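Local atomic coordinates of ABC transporter, substrate binding protein (Agrobacterium tumefaciens, PDB entry 3C9H), a protein that probably captures a solute in the periplasm and delivers it to an ABC transporter, and binds a magnesium ion. Residues P49-I61 against R279-M293. Numbering follows the deposited sequence.
Sequences PMIEGFQKANPDI and RYLEFFMSKEGQTIM
In this periplasmic-binding-protein lobe, M50 of helix 44-57 plugs into the bend between helices 274-285 and 287-296, a knob in the hole formed by F284, G289, I292 and M293. Bent at both chi2 and chi3, its chain curls so that the methyl CE stands over the centre of the F284 ring, 3.7 Å from the centroid and almost on the normal, a CH-pi contact. SD lies higher above the same face, a longer Met-aromatic approach, and I292 CG2 is 3.6 Å from it. S286 sits at the bend: its OG caps helix 287-296 by accepting from G289 N and donates to F283 O.

One turn along, G53 lets the F283 ring come against bare backbone, with F283 CZ 3.5 Å from G53 C; F54 N lies over one face of that ring and G289 CA over the other. F54 CG stands opposite the amide nitrogen across the CA–CB bond (chi1 176°), and the ring takes the edge of Y280 on its face, a T-shaped pair with planes at 73° and Y280 CD1 above the ring centre. F54 and Y280 pack down on the parallel strands 35-40 and 62-67, F54 touching L36 and V63, so the two helical elements share one side of the lobe's alpha/beta layer. Y280 OH, 3.7 Å from I51 CG1, is buried without a polar partner.

Where helix 44-57 ends, N58 ND2 donates back to F54 O, while N58 OD1 accepts from R279 NH1 at 3.0 Å, the donor standing above the carbonyl plane.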
loop_
_atom_site.group_PDB
_atom_site.type_symbol
_atom_site.label_atom_id
_atom_site.label_comp_id
_atom_site.label_asym_id
_atom_site.label_seq_id
_atom_site.Cartn_x
_atom_site.Cartn_y
_atom_site.Cartn_z
ATOM N N PRO A 49 12.764 -3.713 10.594
ATOM C CA PRO A 49 12.964 -2.745 11.694
ATOM C C PRO A 49 11.745 -2.587 12.643
ATOM O O PRO A 49 11.912 -2.345 13.853
ATOM C CB PRO A 49 13.257 -1.435 10.952
ATOM C CG PRO A 49 13.861 -1.855 9.660
ATOM C CD PRO A 49 12.997 -3.074 9.286
ATOM N N MET A 50 10.543 -2.724 12.105
ATOM C CA MET A 50 9.338 -2.722 12.950
ATOM C C MET A 50 9.282 -3.981 13.807
ATOM O O MET A 50 9.019 -3.905 15.026
ATOM C CB MET A 50 8.065 -2.564 12.125
ATOM C CG MET A 50 7.933 -1.221 11.422
ATOM S SD MET A 50 7.896 0.278 12.455
ATOM C CE MET A 50 6.241 0.093 13.119
ATOM N N ILE A 51 9.551 -5.124 13.180
ATOM C CA ILE A 51 9.598 -6.386 13.901
ATOM C C ILE A 51 10.672 -6.339 15.013
ATOM O O ILE A 51 10.421 -6.731 16.145
ATOM C CB ILE A 51 9.808 -7.570 12.935
ATOM C CG1 ILE A 51 8.586 -7.726 12.009
ATOM C CG2 ILE A 51 10.012 -8.851 13.702
ATOM C CD1 ILE A 51 8.831 -8.467 10.703
ATOM N N GLU A 52 11.864 -5.858 14.677
ATOM C CA GLU A 52 12.946 -5.753 15.663
ATOM C C GLU A 52 12.566 -4.825 16.814
ATOM O O GLU A 52 12.822 -5.144 17.971
ATOM C CB GLU A 52 14.233 -5.288 14.991
ATOM C CG GLU A 52 14.830 -6.378 14.096
ATOM C CD GLU A 52 15.980 -5.900 13.202
ATOM O OE1 GLU A 52 16.221 -4.664 13.109
ATOM O OE2 GLU A 52 16.609 -6.783 12.559
ATOM N N GLY A 53 11.945 -3.690 16.505
ATOM C CA GLY A 53 11.517 -2.742 17.536
ATOM C C GLY A 53 10.496 -3.344 18.487
ATOM O O GLY A 53 10.606 -3.226 19.712
ATOM N N PHE A 54 9.515 -4.017 17.911
ATOM C CA PHE A 54 8.514 -4.731 18.676
ATOM C C PHE A 54 9.149 -5.760 19.604
ATOM O O PHE A 54 8.792 -5.837 20.775
ATOM C CB PHE A 54 7.505 -5.403 17.730
ATOM C CG PHE A 54 6.486 -6.251 18.448
ATOM C CD1 PHE A 54 5.423 -5.648 19.116
ATOM C CD2 PHE A 54 6.616 -7.641 18.493
ATOM C CE1 PHE A 54 4.480 -6.438 19.803
ATOM C CE2 PHE A 54 5.689 -8.426 19.188
ATOM C CZ PHE A 54 4.622 -7.829 19.819
ATOM N N GLN A 55 10.070 -6.557 19.068
ATOM C CA GLN A 55 10.718 -7.627 19.820
ATOM C C GLN A 55 11.614 -7.106 20.950
ATOM O O GLN A 55 11.600 -7.672 22.027
ATOM C CB GLN A 55 11.520 -8.555 18.906
ATOM C CG GLN A 55 10.644 -9.448 18.041
ATOM C CD GLN A 55 11.356 -10.652 17.559
ATOM O OE1 GLN A 55 12.396 -10.549 16.911
ATOM N NE2 GLN A 55 10.812 -11.816 17.865
ATOM N N LYS A 56 12.361 -6.035 20.707
ATOM C CA LYS A 56 13.134 -5.357 21.767
ATOM C C LYS A 56 12.234 -4.872 22.906
ATOM O O LYS A 56 12.618 -4.964 24.072
ATOM C CB LYS A 56 13.891 -4.156 21.213
ATOM C CG LYS A 56 15.092 -4.499 20.366
ATOM C CD LYS A 56 15.599 -3.252 19.710
ATOM C CE LYS A 56 16.674 -3.551 18.719
ATOM N NZ LYS A 56 17.025 -2.283 18.012
ATOM N N ALA A 57 11.051 -4.356 22.568
ATOM C CA ALA A 57 10.051 -3.959 23.576
ATOM C C ALA A 57 9.441 -5.184 24.261
ATOM O O ALA A 57 8.998 -5.099 25.396
ATOM C CB ALA A 57 8.948 -3.101 22.935
ATOM N N ASN A 58 9.411 -6.316 23.561
ATOM C CA ASN A 58 8.726 -7.533 24.010
ATOM C C ASN A 58 9.619 -8.755 23.799
ATOM O O ASN A 58 9.393 -9.544 22.899
ATOM C CB ASN A 58 7.413 -7.694 23.245
ATOM C CG ASN A 58 6.486 -6.525 23.446
ATOM O OD1 ASN A 58 5.791 -6.457 24.459
ATOM N ND2 ASN A 58 6.488 -5.574 22.506
ATOM N N PRO A 59 10.664 -8.905 24.641
ATOM C CA PRO A 59 11.662 -9.945 24.414
ATOM C C PRO A 59 11.185 -11.401 24.515
ATOM O O PRO A 59 11.912 -12.292 24.087
ATOM C CB PRO A 59 12.741 -9.644 25.464
ATOM C CG PRO A 59 12.126 -8.779 26.458
ATOM C CD PRO A 59 10.967 -8.080 25.823
ATOM N N ASP A 60 9.991 -11.642 25.048
ATOM C CA ASP A 60 9.451 -13.006 25.157
ATOM C C ASP A 60 8.541 -13.426 23.992
ATOM O O ASP A 60 7.991 -14.530 24.007
ATOM C CB ASP A 60 8.667 -13.159 26.475
ATOM C CG ASP A 60 9.566 -13.164 27.712
ATOM O OD1 ASP A 60 10.747 -13.573 27.605
ATOM O OD2 ASP A 60 9.074 -12.784 28.805
ATOM N N ILE A 61 8.390 -12.577 22.980
ATOM C CA ILE A 61 7.461 -12.869 21.881
ATOM C C ILE A 61 8.157 -13.216 20.582
ATOM O O ILE A 61 8.893 -12.395 20.047
ATOM C CB ILE A 61 6.476 -11.682 21.629
ATOM C CG1 ILE A 61 5.741 -11.310 22.932
ATOM C CG2 ILE A 61 5.477 -12.058 20.523
ATOM C CD1 ILE A 61 4.988 -12.495 23.563
ATOM N N ARG A 279 -1.154 -6.000 20.922
ATOM C CA ARG A 279 0.143 -5.478 21.372
ATOM C C ARG A 279 0.955 -4.937 20.198
ATOM O O ARG A 279 1.585 -3.877 20.293
ATOM C CB ARG A 279 0.982 -6.550 22.092
ATOM C CG ARG A 279 1.886 -5.888 23.139
ATOM C CD ARG A 279 2.862 -6.816 23.788
ATOM N NE ARG A 279 2.188 -7.832 24.575
ATOM C CZ ARG A 279 2.805 -8.775 25.283
ATOM N NH1 ARG A 279 4.133 -8.864 25.297
ATOM N NH2 ARG A 279 2.077 -9.668 25.953
ATOM N N TYR A 280 0.975 -5.702 19.116
ATOM C CA TYR A 280 1.661 -5.319 17.888
ATOM C C TYR A 280 0.999 -4.067 17.269
ATOM O O TYR A 280 1.675 -3.093 16.897
ATOM C CB TYR A 280 1.587 -6.483 16.923
ATOM C CG TYR A 280 2.533 -6.446 15.766
ATOM C CD1 TYR A 280 3.886 -6.748 15.930
ATOM C CD2 TYR A 280 2.073 -6.190 14.483
ATOM C CE1 TYR A 280 4.772 -6.767 14.830
ATOM C CE2 TYR A 280 2.955 -6.217 13.374
ATOM C CZ TYR A 280 4.293 -6.507 13.567
ATOM O OH TYR A 280 5.157 -6.522 12.481
ATOM N N LEU A 281 -0.325 -4.083 17.186
ATOM C CA LEU A 281 -1.058 -2.880 16.744
ATOM C C LEU A 281 -0.721 -1.650 17.579
ATOM O O LEU A 281 -0.399 -0.580 17.050
ATOM C CB LEU A 281 -2.565 -3.156 16.768
ATOM C CG LEU A 281 -3.482 -2.013 16.402
ATOM C CD1 LEU A 281 -3.088 -1.341 15.035
ATOM C CD2 LEU A 281 -4.935 -2.486 16.423
ATOM N N GLU A 282 -0.768 -1.789 18.897
ATOM C CA GLU A 282 -0.355 -0.709 19.777
ATOM C C GLU A 282 1.071 -0.231 19.441
ATOM O O GLU A 282 1.322 0.979 19.395
ATOM C CB GLU A 282 -0.421 -1.170 21.234
ATOM C CG GLU A 282 -0.363 -0.065 22.249
ATOM C CD GLU A 282 -0.925 -0.518 23.577
ATOM O OE1 GLU A 282 -0.336 -1.478 24.127
ATOM O OE2 GLU A 282 -1.959 0.051 24.039
ATOM N N PHE A 283 1.993 -1.162 19.192
ATOM C CA PHE A 283 3.343 -0.770 18.830
ATOM C C PHE A 283 3.386 0.032 17.511
ATOM O O PHE A 283 4.041 1.073 17.431
ATOM C CB PHE A 283 4.294 -1.968 18.786
ATOM C CG PHE A 283 5.687 -1.594 18.365
ATOM C CD1 PHE A 283 6.604 -1.110 19.293
ATOM C CD2 PHE A 283 6.047 -1.648 17.035
ATOM C CE1 PHE A 283 7.880 -0.725 18.880
ATOM C CE2 PHE A 283 7.330 -1.255 16.607
ATOM C CZ PHE A 283 8.237 -0.788 17.519
ATOM N N PHE A 284 2.676 -0.446 16.492
ATOM C CA PHE A 284 2.548 0.266 15.232
ATOM C C PHE A 284 1.920 1.657 15.369
ATOM O O PHE A 284 2.158 2.497 14.523
ATOM C CB PHE A 284 1.768 -0.567 14.201
ATOM C CG PHE A 284 2.648 -1.493 13.385
ATOM C CD1 PHE A 284 2.677 -1.410 11.985
ATOM C CD2 PHE A 284 3.478 -2.414 14.015
ATOM C CE1 PHE A 284 3.493 -2.237 11.240
ATOM C CE2 PHE A 284 4.308 -3.242 13.280
ATOM C CZ PHE A 284 4.315 -3.159 11.891
ATOM N N MET A 285 1.109 1.875 16.402
ATOM C CA MET A 285 0.441 3.167 16.643
ATOM C C MET A 285 1.290 4.091 17.521
ATOM O O MET A 285 1.048 5.307 17.547
ATOM C CB MET A 285 -0.922 2.952 17.329
ATOM C CG MET A 285 -2.031 2.294 16.465
ATOM S SD MET A 285 -3.545 1.910 17.396
ATOM C CE MET A 285 -4.293 3.545 17.413
ATOM N N SER A 286 2.270 3.506 18.223
ATOM C CA SER A 286 3.078 4.185 19.248
ATOM C C SER A 286 4.004 5.252 18.638
ATOM O O SER A 286 4.356 5.177 17.461
ATOM C CB SER A 286 3.927 3.163 20.041
ATOM O OG SER A 286 5.014 2.634 19.273
ATOM N N LYS A 287 4.416 6.223 19.444
ATOM C CA LYS A 287 5.427 7.187 18.991
ATOM C C LYS A 287 6.669 6.473 18.471
ATOM O O LYS A 287 7.161 6.817 17.389
ATOM C CB LYS A 287 5.797 8.187 20.091
ATOM C CG LYS A 287 6.587 9.371 19.576
ATOM C CD LYS A 287 6.950 10.323 20.701
ATOM C CE LYS A 287 7.730 11.521 20.175
ATOM N NZ LYS A 287 7.786 12.599 21.214
ATOM N N GLU A 288 7.151 5.468 19.208
ATOM C CA GLU A 288 8.332 4.697 18.812
ATOM C C GLU A 288 8.153 4.021 17.453
ATOM O O GLU A 288 8.986 4.169 16.574
ATOM C CB GLU A 288 8.712 3.629 19.865
ATOM C CG GLU A 288 10.098 2.962 19.594
ATOM C CD GLU A 288 10.365 1.650 20.377
ATOM O OE1 GLU A 288 9.773 1.436 21.471
ATOM O OE2 GLU A 288 11.190 0.828 19.886
ATOM N N GLY A 289 7.068 3.269 17.297
ATOM C CA GLY A 289 6.819 2.540 16.075
ATOM C C GLY A 289 6.638 3.464 14.879
ATOM O O GLY A 289 7.233 3.259 13.824
ATOM N N GLN A 290 5.832 4.501 15.067
ATOM C CA GLN A 290 5.593 5.494 14.017
ATOM C C GLN A 290 6.846 6.290 13.641
ATOM O O GLN A 290 6.986 6.711 12.491
ATOM C CB GLN A 290 4.452 6.434 14.436
ATOM C CG GLN A 290 3.079 5.747 14.506
ATOM C CD GLN A 290 2.296 5.749 13.196
ATOM O OE1 GLN A 290 1.815 4.691 12.750
ATOM N NE2 GLN A 290 2.169 6.913 12.569
ATOM N N THR A 291 7.759 6.488 14.598
ATOM C CA THR A 291 9.041 7.155 14.311
ATOM C C THR A 291 9.978 6.264 13.464
ATOM O O THR A 291 10.682 6.760 12.581
ATOM C CB THR A 291 9.745 7.651 15.601
ATOM O OG1 THR A 291 8.877 8.534 16.303
ATOM C CG2 THR A 291 11.041 8.410 15.283
ATOM N N ILE A 292 9.970 4.958 13.719
ATOM C CA ILE A 292 10.720 3.996 12.883
ATOM C C ILE A 292 10.233 4.038 11.444
ATOM O O ILE A 292 11.042 4.136 10.516
ATOM C CB ILE A 292 10.657 2.544 13.422
ATOM C CG1 ILE A 292 11.356 2.445 14.788
ATOM C CG2 ILE A 292 11.285 1.566 12.405
ATOM C CD1 ILE A 292 11.000 1.157 15.599
ATOM N N MET A 293 8.924 3.986 11.241
ATOM C CA MET A 293 8.339 4.154 9.885
ATOM C C MET A 293 8.815 5.445 9.180
ATOM O O MET A 293 9.375 5.425 8.077
ATOM C CB MET A 293 6.822 4.275 9.977
ATOM C CG MET A 293 6.011 3.014 10.081
ATOM S SD MET A 293 4.264 3.505 10.381
ATOM C CE MET A 293 3.659 1.972 11.068
#